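Local coordinates for protein Cif-like 1 (Burkholderia cenocepacia, PDB 7JQY) that probably hydrolyses epoxides, as a Cif-like member of the alpha/beta hydrolase family that assembles into an octamer, at residues R25-R29 and Y40-G44; Y30-D34 and A107-Q111; P249-L253 and Q297-F301; T115-G121 and T138-A144; M145-P149 and N259-E263. The protein carries 1 engineered substitution. One frame throughout, in Å; residues are numbered along the deposited sequence.

Contact 1 (R25-R29 and Y40-G44)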
# COMPACT_ATOMS: atom_id res chain seq x y z
N ARG B 25 10.91 32.82 23.23
CA ARG B 25 12.31 32.95 23.64
C ARG B 25 13.39 32.29 22.77
O ARG B 25 14.57 32.63 22.91
CB ARG B 25 12.48 32.48 25.09
CG ARG B 25 11.79 33.37 26.11
CD ARG B 25 12.01 32.86 27.52
NE ARG B 25 13.43 32.71 27.83
CZ ARG B 25 14.19 33.67 28.34
NH1 ARG B 25 15.48 33.43 28.59
NH2 ARG B 25 13.68 34.86 28.60
N PHE B 26 13.03 31.37 21.88
CA PHE B 26 14.05 30.73 21.08
C PHE B 26 13.71 30.94 19.62
O PHE B 26 12.56 31.24 19.28
CB PHE B 26 14.17 29.24 21.44
CG PHE B 26 14.64 29.02 22.85
CD1 PHE B 26 15.99 28.88 23.13
CD2 PHE B 26 13.74 28.97 23.89
CE1 PHE B 26 16.43 28.68 24.42
CE2 PHE B 26 14.17 28.78 25.19
CZ PHE B 26 15.52 28.64 25.45
N SER B 27 14.71 30.76 18.77
CA SER B 27 14.55 31.03 17.35
C SER B 27 15.23 29.92 16.57
O SER B 27 16.27 29.40 16.98
CB SER B 27 15.17 32.38 16.96
OG SER B 27 14.58 33.42 17.71
N ARG B 28 14.66 29.60 15.42
CA ARG B 28 15.25 28.64 14.51
C ARG B 28 16.16 29.40 13.55
O ARG B 28 15.75 30.42 12.98
CB ARG B 28 14.18 27.87 13.74
CG ARG B 28 13.18 27.13 14.63
CD ARG B 28 12.22 26.33 13.79
NE ARG B 28 12.90 25.80 12.62
CZ ARG B 28 12.29 25.37 11.53
NH1 ARG B 28 10.96 25.39 11.45
NH2 ARG B 28 13.00 24.91 10.51
N ARG B 29 17.37 28.89 13.37
CA ARG B 29 18.38 29.54 12.56
C ARG B 29 19.12 28.48 11.76
O ARG B 29 19.12 27.29 12.10
CB ARG B 29 19.38 30.31 13.44
CG ARG B 29 19.25 31.80 13.45
CD ARG B 29 18.06 32.27 14.25
NE ARG B 29 17.80 33.69 14.01
CZ ARG B 29 16.63 34.18 13.61
NH1 ARG B 29 15.56 33.41 13.58
NH2 ARG B 29 16.50 35.49 13.39
N TYR B 40 19.80 25.02 13.81
CA TYR B 40 19.97 25.08 15.25
C TYR B 40 18.93 26.01 15.83
O TYR B 40 18.36 26.86 15.14
CB TYR B 40 21.38 25.53 15.68
CG TYR B 40 21.74 26.95 15.26
CD1 TYR B 40 22.09 27.24 13.94
CD2 TYR B 40 21.73 27.99 16.18
CE1 TYR B 40 22.42 28.53 13.55
CE2 TYR B 40 22.06 29.29 15.80
CZ TYR B 40 22.40 29.55 14.49
OH TYR B 40 22.72 30.83 14.11
N VAL B 41 18.68 25.83 17.12
CA VAL B 41 17.73 26.64 17.86
C VAL B 41 18.52 27.38 18.94
O VAL B 41 19.35 26.76 19.63
CB VAL B 41 16.61 25.78 18.46
CG1 VAL B 41 15.69 26.60 19.34
CG2 VAL B 41 15.81 25.14 17.34
N THR B 42 18.30 28.68 19.05
CA THR B 42 19.12 29.49 19.93
C THR B 42 18.27 30.49 20.71
O THR B 42 17.22 30.93 20.24
CB THR B 42 20.22 30.24 19.17
OG1 THR B 42 21.12 30.83 20.11
CG2 THR B 42 19.62 31.32 18.25
N GLY B 43 18.74 30.81 21.91
CA GLY B 43 18.10 31.77 22.80
C GLY B 43 19.03 32.15 23.94
O GLY B 43 20.15 31.63 24.05
N GLY B 44 18.56 33.06 24.78
CA GLY B 44 19.38 33.60 25.85
C GLY B 44 20.14 34.84 25.40
O GLY B 44 20.03 35.27 24.25
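Phe-26 lays its ring obliquely against the main chain of the partner strand, with CD1 3.6 Å from Gly-43 N. The lack of a side chain on Gly-43 permits this approach, and Phe-26 CB meets Val-41 CG1 at 3.7 Å on the same face of the sheet. Next comes Ser-27, which forms a hydrogen-bonded pair with Thr-42: Ser-27 N donates to Thr-42 O over 2.9 Å, and Thr-42 N returns a bond to Ser-27 O at 3.0 Å. Ser-27 OG turns instead to the backbone N of Gly-12 of the second subunit. Arg-28, opposite Val-41, is in a non-hydrogen-bonded pair; its NE is bound by His-39. At Arg-29 the paired bonds recur, N to Tyr-40 O at 2.9 Å and Tyr-40 N to Arg-29 O at 2.9 Å. Here the side chains also meet. Tyr-40 CG lies between its own backbone N and carbonyl carbon (chi1 63°), and Arg-29 CB lies over one face of the ring, 3.7 Å from the ring centroid and 27° off the normal, a CH-pi contact. The strand axes, 4.6 Å apart at 146°, are those of twisted antiparallel strands, consecutive in the chain and so a beta hairpin, here forming one end of the alpha/beta hydrolase sheet.

Contact 2 (Y30-D34 and A107-Q111)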
# COMPACT_ATOMS: atom_id res chain seq x y z
N TYR B 30 19.77 28.94 10.70
CA TYR B 30 20.60 28.10 9.85
C TYR B 30 22.01 28.66 9.83
O TYR B 30 22.21 29.87 9.97
CB TYR B 30 20.08 28.01 8.41
CG TYR B 30 18.79 27.24 8.23
CD1 TYR B 30 17.61 27.91 7.92
CD2 TYR B 30 18.76 25.86 8.34
CE1 TYR B 30 16.42 27.21 7.74
CE2 TYR B 30 17.58 25.16 8.16
CZ TYR B 30 16.42 25.84 7.85
OH TYR B 30 15.24 25.14 7.67
N ALA B 31 22.98 27.78 9.68
CA ALA B 31 24.37 28.18 9.49
C ALA B 31 24.89 27.48 8.25
O ALA B 31 24.88 26.25 8.19
CB ALA B 31 25.22 27.85 10.71
N GLN B 32 25.30 28.25 7.27
CA GLN B 32 25.88 27.68 6.06
C GLN B 32 27.35 27.42 6.36
O GLN B 32 28.10 28.34 6.68
CB GLN B 32 25.70 28.60 4.86
CG GLN B 32 26.00 27.95 3.52
CD GLN B 32 25.02 26.83 3.19
OE1 GLN B 32 23.81 27.03 3.25
NE2 GLN B 32 25.55 25.65 2.88
N LEU B 33 27.75 26.16 6.28
CA LEU B 33 29.16 25.85 6.35
C LEU B 33 29.64 25.80 4.92
O LEU B 33 28.93 26.25 4.02
CB LEU B 33 29.38 24.56 7.13
CG LEU B 33 28.68 24.60 8.49
CD1 LEU B 33 29.04 23.41 9.36
CD2 LEU B 33 28.98 25.92 9.20
N ASP B 34 30.82 25.25 4.67
CA ASP B 34 31.39 25.44 3.34
C ASP B 34 30.55 24.78 2.27
O ASP B 34 30.48 25.28 1.15
CB ASP B 34 32.81 24.89 3.26
CG ASP B 34 33.83 25.84 3.77
OD1 ASP B 34 33.61 27.06 3.60
OD2 ASP B 34 34.83 25.38 4.35
N ALA B 107 32.82 24.91 13.34
CA ALA B 107 32.66 25.96 12.34
C ALA B 107 31.44 26.83 12.63
O ALA B 107 31.49 28.05 12.46
CB ALA B 107 32.57 25.35 10.94
N LEU B 108 30.36 26.22 13.11
CA LEU B 108 29.15 26.97 13.43
C LEU B 108 29.35 27.85 14.66
O LEU B 108 28.87 28.98 14.71
CB LEU B 108 27.99 26.00 13.66
CG LEU B 108 26.62 26.50 14.16
CD1 LEU B 108 25.52 25.55 13.68
CD2 LEU B 108 26.55 26.65 15.67
N VAL B 109 30.07 27.34 15.67
CA VAL B 109 30.36 28.16 16.85
C VAL B 109 31.23 29.35 16.45
O VAL B 109 31.03 30.47 16.94
CB VAL B 109 31.06 27.32 17.93
CG1 VAL B 109 31.58 28.22 19.04
CG2 VAL B 109 30.11 26.25 18.48
N HIS B 110 32.20 29.12 15.58
CA HIS B 110 33.05 30.22 15.12
C HIS B 110 32.26 31.23 14.31
O HIS B 110 32.52 32.44 14.41
CB HIS B 110 34.24 29.65 14.34
CG HIS B 110 35.23 28.93 15.20
ND1 HIS B 110 36.57 28.85 14.89
CD2 HIS B 110 35.07 28.27 16.38
CE1 HIS B 110 37.19 28.16 15.84
NE2 HIS B 110 36.31 27.80 16.75
N GLN B 111 31.28 30.78 13.53
CA GLN B 111 30.46 31.72 12.77
C GLN B 111 29.59 32.57 13.69
O GLN B 111 29.24 33.70 13.32
CB GLN B 111 29.56 30.99 11.78
CG GLN B 111 30.24 30.53 10.52
CD GLN B 111 29.23 30.17 9.45
OE1 GLN B 111 28.03 30.42 9.61
NE2 GLN B 111 29.70 29.56 8.36
O HOH W 1 25.70 30.94 8.00
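This helix-on-sheet contact of the alpha/beta hydrolase fold sets the last turn of helix 98-111 against the end of strand 26-32, touching Ala-31 and Gln-32 of the strand and Leu-33 just after it. The axes pass 9.0 Å apart at 104°, so the helix runs across the strand and only a few side chains reach it. Gln-111 carries the polar part. Its chain is extended beyond CG (chi2 -164°), which delivers the terminal amide to the backbone of Gln-32: NE2 donates to Gln-32 O over 2.6 Å, with the acceptor in the amide plane but the donor tilted from the carbonyl plane. The other end of the amide is used as well. A water donates a hydrogen bond to Gln-111 OE1 at 2.9 Å and accepts one from Gln-32 N at 2.8 Å, and both links are consistent with the amide being turned this way. Beneath this bridge Ala-31 CB touches Leu-108 CD1 at 3.8 Å, a pair that Tyr-40 of the adjoining strand also contacts. Beyond the strand end, Leu-33 crosses the Gln-111 side chain at a slant, its CD2 methyl 3.8 Å from Gln-111 NE2 and 4.0 Å from Ala-107 CB.

Contact 3 (P249-L253 and Q297-F301)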
# COMPACT_ATOMS: atom_id res chain seq x y z
N PRO B 249 37.34 20.33 33.14
CA PRO B 249 36.42 19.57 34.00
C PRO B 249 35.33 18.88 33.19
O PRO B 249 34.79 19.44 32.23
CB PRO B 249 35.84 20.65 34.93
CG PRO B 249 36.82 21.75 34.91
CD PRO B 249 37.43 21.75 33.53
N VAL B 250 35.01 17.66 33.61
CA VAL B 250 34.06 16.81 32.90
C VAL B 250 33.03 16.30 33.89
O VAL B 250 33.37 15.93 35.02
CB VAL B 250 34.76 15.63 32.20
CG1 VAL B 250 33.74 14.67 31.61
CG2 VAL B 250 35.73 16.15 31.14
N LEU B 251 31.76 16.31 33.48
CA LEU B 251 30.64 15.79 34.25
C LEU B 251 30.03 14.62 33.49
O LEU B 251 29.82 14.73 32.27
CB LEU B 251 29.59 16.87 34.51
CG LEU B 251 28.25 16.45 35.11
CD1 LEU B 251 28.40 16.04 36.56
CD2 LEU B 251 27.21 17.58 34.97
N ALA B 252 29.78 13.51 34.19
CA ALA B 252 29.20 12.31 33.60
C ALA B 252 27.88 11.99 34.30
O ALA B 252 27.84 11.91 35.54
CB ALA B 252 30.16 11.11 33.72
N LEU B 253 26.81 11.80 33.52
CA LEU B 253 25.48 11.55 34.06
C LEU B 253 24.77 10.45 33.28
O LEU B 253 24.93 10.33 32.07
CB LEU B 253 24.61 12.81 34.01
CG LEU B 253 25.12 14.07 34.70
CD1 LEU B 253 24.26 15.27 34.31
CD2 LEU B 253 25.13 13.88 36.21
N GLN B 297 22.03 19.45 37.67
CA GLN B 297 23.39 18.98 37.54
C GLN B 297 24.20 19.90 36.63
O GLN B 297 25.34 20.25 36.95
CB GLN B 297 23.36 17.55 37.01
CG GLN B 297 22.97 16.56 38.10
CD GLN B 297 24.07 16.42 39.12
OE1 GLN B 297 25.23 16.73 38.83
NE2 GLN B 297 23.74 15.94 40.31
N LEU B 298 23.59 20.39 35.55
CA LEU B 298 24.36 21.24 34.63
C LEU B 298 24.67 22.61 35.24
O LEU B 298 25.81 23.08 35.16
CB LEU B 298 23.60 21.41 33.32
CG LEU B 298 23.51 20.21 32.38
CD1 LEU B 298 22.60 20.53 31.19
CD2 LEU B 298 24.89 19.80 31.88
N LEU B 299 23.68 23.23 35.89
CA LEU B 299 23.91 24.55 36.46
C LEU B 299 24.96 24.50 37.57
O LEU B 299 25.82 25.39 37.65
CB LEU B 299 22.60 25.16 36.95
CG LEU B 299 21.72 25.61 35.77
CD1 LEU B 299 20.34 26.10 36.19
CD2 LEU B 299 22.44 26.67 34.95
N ASP B 300 24.91 23.47 38.43
CA ASP B 300 25.93 23.32 39.47
C ASP B 300 27.31 23.13 38.87
O ASP B 300 28.29 23.71 39.35
CB ASP B 300 25.61 22.09 40.33
CG ASP B 300 24.75 22.41 41.50
OD1 ASP B 300 24.78 23.58 41.94
OD2 ASP B 300 24.02 21.51 41.96
N PHE B 301 27.39 22.35 37.79
CA PHE B 301 28.66 22.09 37.13
C PHE B 301 29.21 23.34 36.46
O PHE B 301 30.43 23.53 36.41
CB PHE B 301 28.45 20.96 36.12
CG PHE B 301 29.69 20.57 35.38
CD1 PHE B 301 30.88 20.37 36.05
CD2 PHE B 301 29.64 20.37 34.02
CE1 PHE B 301 32.00 19.98 35.37
CE2 PHE B 301 30.77 19.99 33.33
CZ PHE B 301 31.95 19.80 34.00
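Phe-301 lies with one ring face over Leu-251, whose CB stands 3.5 Å from the ring centroid and 13° off the normal. That is a CH-pi contact centred on the ring, and it anchors helix 291-303 to strand 250-255 in the helix-on-sheet packing of the alpha/beta hydrolase fold. The segment axes run 10.1 Å apart at 165°, so strand and helix lie nearly antiparallel and meet at several places along their length. The Phe-301 side chain points at the strand because its CG is anti to the backbone N (chi1 -179°), which carries the ring past Leu-251 in the opposite sense to the leucine's own side chain. The far rim of the ring then reaches Pro-249: CZ is 3.4 Å from Pro-249 O, which approaches at the edge near the ring plane, while CE1 touches Pro-249 CB at 3.9 Å. Leu-251 also sends its CD2 methyl back toward the helix, where it sits 3.8 Å from Gln-297 O and, more loosely, faces Leu-298 CD2.

Packing here is mostly apolar and largely buried, while polar links tie the same elements to their neighbours. The carbonyl O of Phe-301 accepts a hydrogen bond from Lys-142 NZ, and Leu-251 is bonded through its backbone to Leu-143 and Met-145 of the adjacent strand. One turn earlier on the helix, Gln-297 bends at chi2 so that its aliphatic part follows Leu-253; Gln-297 CB touches Leu-253 CD1 at 3.6 Å, and Gln-297 CG lies 3.9 Å from Leu-253 CD2.

Contact 4 (T115-G121 and T138-A144)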
# COMPACT_ATOMS: atom_id res chain seq x y z
N THR B 115 34.41 31.52 20.75
CA THR B 115 35.60 30.69 20.75
C THR B 115 35.64 29.74 21.93
O THR B 115 36.25 28.67 21.81
CB THR B 115 36.90 31.53 20.74
OG1 THR B 115 36.77 32.64 21.63
CG2 THR B 115 37.22 32.02 19.34
N ARG B 116 34.99 30.08 23.05
CA ARG B 116 34.93 29.24 24.27
C ARG B 116 33.47 28.87 24.58
O ARG B 116 32.61 29.75 24.62
CB ARG B 116 35.55 29.97 25.47
CG ARG B 116 37.02 30.31 25.29
CD ARG B 116 37.87 29.05 25.14
NE ARG B 116 39.29 29.37 25.00
CZ ARG B 116 39.90 29.56 23.84
NH1 ARG B 116 39.22 29.48 22.71
NH2 ARG B 116 41.20 29.84 23.82
N ILE B 117 33.17 27.57 24.79
CA ILE B 117 31.80 27.10 24.95
C ILE B 117 31.78 26.07 26.07
O ILE B 117 32.79 25.41 26.34
CB ILE B 117 31.24 26.46 23.66
CG1 ILE B 117 32.10 25.23 23.31
CG2 ILE B 117 31.22 27.46 22.50
CD1 ILE B 117 31.55 24.37 22.22
N HIS B 118 30.64 25.96 26.74
CA HIS B 118 30.32 24.77 27.51
C HIS B 118 29.62 23.80 26.56
O HIS B 118 28.90 24.23 25.65
CB HIS B 118 29.41 25.10 28.69
CG HIS B 118 29.98 26.13 29.62
ND1 HIS B 118 30.83 25.82 30.66
CD2 HIS B 118 29.84 27.48 29.65
CE1 HIS B 118 31.17 26.92 31.30
NE2 HIS B 118 30.58 27.95 30.70
N LEU B 119 29.86 22.51 26.76
CA LEU B 119 29.46 21.51 25.77
C LEU B 119 28.75 20.36 26.46
O LEU B 119 29.31 19.74 27.38
CB LEU B 119 30.68 21.02 24.98
CG LEU B 119 30.43 20.23 23.70
CD1 LEU B 119 29.41 20.94 22.81
CD2 LEU B 119 31.74 19.99 22.96
N VAL B 120 27.54 20.05 25.99
CA VAL B 120 26.71 18.97 26.51
C VAL B 120 26.33 18.04 25.36
O VAL B 120 25.85 18.51 24.32
CB VAL B 120 25.44 19.51 27.19
CG1 VAL B 120 24.68 18.36 27.87
CG2 VAL B 120 25.78 20.63 28.15
N GLY B 121 26.53 16.74 25.55
CA GLY B 121 26.19 15.78 24.52
C GLY B 121 25.63 14.50 25.12
O GLY B 121 25.91 14.15 26.27
N THR B 138 41.56 23.54 24.31
CA THR B 138 41.53 24.89 24.88
C THR B 138 40.18 25.55 24.69
O THR B 138 39.80 26.44 25.46
CB THR B 138 42.66 25.74 24.29
OG1 THR B 138 42.46 25.92 22.89
CG2 THR B 138 44.02 25.06 24.52
N GLU B 139 39.44 25.14 23.65
CA GLU B 139 38.17 25.77 23.30
C GLU B 139 36.97 25.23 24.07
O GLU B 139 35.89 25.82 23.98
CB GLU B 139 37.92 25.62 21.79
CG GLU B 139 39.00 26.27 20.95
CD GLU B 139 38.77 26.13 19.46
OE1 GLU B 139 37.60 25.98 19.04
OE2 GLU B 139 39.77 26.20 18.69
N ILE B 140 37.13 24.16 24.83
CA ILE B 140 36.04 23.59 25.62
C ILE B 140 36.30 23.93 27.08
O ILE B 140 37.22 23.39 27.70
CB ILE B 140 35.93 22.07 25.43
CG1 ILE B 140 35.65 21.72 23.96
CG2 ILE B 140 34.86 21.48 26.34
CD1 ILE B 140 34.47 22.46 23.36
N VAL B 141 35.48 24.83 27.63
CA VAL B 141 35.61 25.21 29.03
C VAL B 141 35.25 24.03 29.93
O VAL B 141 36.03 23.62 30.79
CB VAL B 141 34.73 26.44 29.34
CG1 VAL B 141 34.90 26.88 30.78
CG2 VAL B 141 35.07 27.56 28.40
N LYS B 142 34.05 23.48 29.74
CA LYS B 142 33.57 22.33 30.49
C LYS B 142 32.79 21.42 29.55
O LYS B 142 32.22 21.88 28.56
CB LYS B 142 32.69 22.75 31.68
CG LYS B 142 33.45 23.38 32.83
CD LYS B 142 32.50 23.95 33.87
CE LYS B 142 33.27 24.65 34.98
NZ LYS B 142 32.38 25.53 35.80
N LEU B 143 32.78 20.13 29.87
CA LEU B 143 32.16 19.12 29.03
C LEU B 143 31.30 18.21 29.90
O LEU B 143 31.75 17.73 30.94
CB LEU B 143 33.23 18.30 28.30
CG LEU B 143 32.77 17.07 27.53
CD1 LEU B 143 31.95 17.48 26.32
CD2 LEU B 143 33.97 16.21 27.13
N ALA B 144 30.04 18.02 29.49
CA ALA B 144 29.10 17.14 30.19
C ALA B 144 28.72 15.98 29.28
O ALA B 144 28.31 16.20 28.14
CB ALA B 144 27.85 17.90 30.64
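Ile-117 sets CG1 between its backbone N and carbonyl carbon (chi1 62°), while Ile-140 bends at chi2 (-52°), and these torsions bring Ile-140 CD1 to 3.6 Å from Ile-117 CG1. Leu-119 CD2 reaches the same methyl at 3.7 Å. This face belongs to a beta-alpha-beta crossover whose connecting helix, 124-135, packs on Leu-119, Ile-140 and Leu-143. The strand axes, 4.8 Å apart at 12°, are parallel. Their pairing skips Val-141: Ile-117 lies beside Ile-140, but Leu-119 beside Leu-143, and Ile-117 O takes its bond from Val-141 N at 3.0 Å. Beyond this irregularity the bonds continue, with Leu-119 N donating to Lys-142 O and Ala-144 N to Leu-119 O. On the other face His-118 and Lys-142 run side by side, Lys-142 CB in the plane of the imidazole at its edge, 3.7 Å from ND1; Glu-49 binds His-118 NE2. Outside the strands, the peptide joining Thr-138 and Glu-139 lies over one face of the Arg-116 guanidinium, toward its rim. Where the first strand runs toward the probable nucleophile elbow, with its engineered Ser-123, Gly-121 N donates to Ala-144 O over 3.2 Å.

Contact 5 (M145-P149 and N259-E263)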
# COMPACT_ATOMS: atom_id res chain seq x y z
N MET B 145 28.85 14.76 29.80
CA MET B 145 28.68 13.55 29.01
C MET B 145 27.51 12.74 29.56
O MET B 145 27.54 12.31 30.72
CB MET B 145 29.97 12.73 29.03
CG MET B 145 31.18 13.50 28.47
SD MET B 145 32.69 12.52 28.42
CE MET B 145 32.65 11.97 26.71
N LEU B 146 26.51 12.48 28.71
CA LEU B 146 25.25 11.90 29.16
C LEU B 146 24.98 10.55 28.50
O LEU B 146 25.15 10.39 27.29
CB LEU B 146 24.06 12.83 28.85
CG LEU B 146 24.06 14.31 29.25
CD1 LEU B 146 22.66 14.88 29.05
CD2 LEU B 146 24.53 14.51 30.67
N ASP B 147 24.56 9.59 29.32
CA ASP B 147 23.76 8.43 28.93
C ASP B 147 24.49 7.30 28.20
O ASP B 147 24.17 6.13 28.43
CB ASP B 147 22.58 8.90 28.06
CG ASP B 147 21.62 9.79 28.84
OD1 ASP B 147 21.46 9.55 30.05
OD2 ASP B 147 21.04 10.73 28.26
N VAL B 148 25.45 7.62 27.33
CA VAL B 148 26.02 6.62 26.43
C VAL B 148 27.55 6.64 26.51
O VAL B 148 28.14 7.73 26.61
CB VAL B 148 25.55 6.86 24.99
CG1 VAL B 148 26.17 5.87 24.00
CG2 VAL B 148 24.03 6.80 24.92
N PRO B 149 28.22 5.49 26.50
CA PRO B 149 29.68 5.49 26.39
C PRO B 149 30.14 5.78 24.96
O PRO B 149 29.44 5.48 23.99
CB PRO B 149 30.06 4.06 26.78
CG PRO B 149 28.85 3.25 26.36
CD PRO B 149 27.67 4.13 26.66
N ASN B 259 22.48 3.03 31.85
CA ASN B 259 23.92 2.83 32.01
C ASN B 259 24.42 3.22 33.40
O ASN B 259 25.44 2.69 33.85
CB ASN B 259 24.69 3.62 30.95
CG ASN B 259 24.80 2.87 29.64
OD1 ASN B 259 24.82 1.63 29.63
ND2 ASN B 259 24.85 3.60 28.53
N GLY B 260 23.75 4.15 34.06
CA GLY B 260 24.07 4.47 35.44
C GLY B 260 25.51 4.88 35.63
O GLY B 260 26.03 5.80 34.98
N ALA B 261 26.16 4.18 36.58
CA ALA B 261 27.52 4.49 37.00
C ALA B 261 28.55 4.21 35.92
O ALA B 261 29.68 4.68 36.04
CB ALA B 261 27.87 3.69 38.26
N LYS B 262 28.20 3.45 34.88
CA LYS B 262 29.19 3.14 33.85
C LYS B 262 29.49 4.34 32.95
O LYS B 262 30.51 4.33 32.25
CB LYS B 262 28.70 1.97 33.00
CG LYS B 262 28.33 0.73 33.80
CD LYS B 262 27.74 -0.36 32.91
CE LYS B 262 27.07 -1.46 33.72
NZ LYS B 262 25.71 -1.09 34.23
N GLU B 263 28.65 5.38 32.96
CA GLU B 263 29.02 6.62 32.29
C GLU B 263 30.16 7.28 33.03
O GLU B 263 31.05 7.91 32.43
CB GLU B 263 27.83 7.57 32.24
CG GLU B 263 28.01 8.73 31.26
CD GLU B 263 27.89 8.29 29.82
OE1 GLU B 263 27.60 7.09 29.61
OE2 GLU B 263 28.09 9.13 28.91
O HOH W 2 22.14 5.70 29.98
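A polar contact between backbone and side chains ties the loop leaving strand 140-146 to the turn that leads into helix 262-268, at the C-terminal end of the parallel strands, where alpha/beta hydrolases carry their active-site loops. Asn-259 supplies the hydrogen bond: its ND2 donates to Asp-147 O over 2.6 Å at 156°. The bond lies in the carbonyl plane and in the plane of the Asn-259 amide, so both flat groups are well aligned for it. A water is a second donor to Asp-147 O, at 2.6 Å, and accepts from Asn-259 N over a longer 3.3 Å; the one carbonyl is therefore gripped twice. The amide also abuts the proline ring, with ND2 3.4 Å from Pro-149 CD, the two side chains crossing near a right angle. The segment 259-262 is a type II' beta turn, which Lys-262 N closes on Asn-259 O.

Glu-263, just after the turn, also packs against the loop. Its CG is anti to the backbone N (chi1 -165°) and the chain bends at chi2 (74°), which brings the acid group against the Val-148 backbone, OE2 2.7 Å from Val-148 O. Farther back, Glu-263 CG lies 3.7 Å from Met-145 O. The Asp-147 carboxylate is engaged elsewhere, in a salt bridge with Arg-122. Around the contact, Glu-263 packs on Ala-252 and Ala-254 of strand 250-255, Met-145 on helix 124-135, and Pro-149 on Ile-155 of helix 154-161.

How the contacts relate
All five contacts reach one mixed sheet. Contacts 1 and 2 share strand 26-32 at its antiparallel end; their centres lie about 15 Å apart, and their segments alternate along the chain. Contact 4 follows contact 2 in sequence, with centres about 17 Å apart, and the two meet where His-110 probably bonds Glu-139. Strand 140-146 then runs on from contact 4 into contact 5, and strand 250-255 beside it carries contact 3, its centre about 11 Å from that of contact 4 and about 13 Å from that of contact 5. Segments of contacts 3 and 5 also alternate. Contacts 1 and 5, centres about 28 Å apart on opposite sides of the chain's centre, lie far apart along the sheet, from the subunit-facing hairpin to the loops near the probable nucleophile elbow.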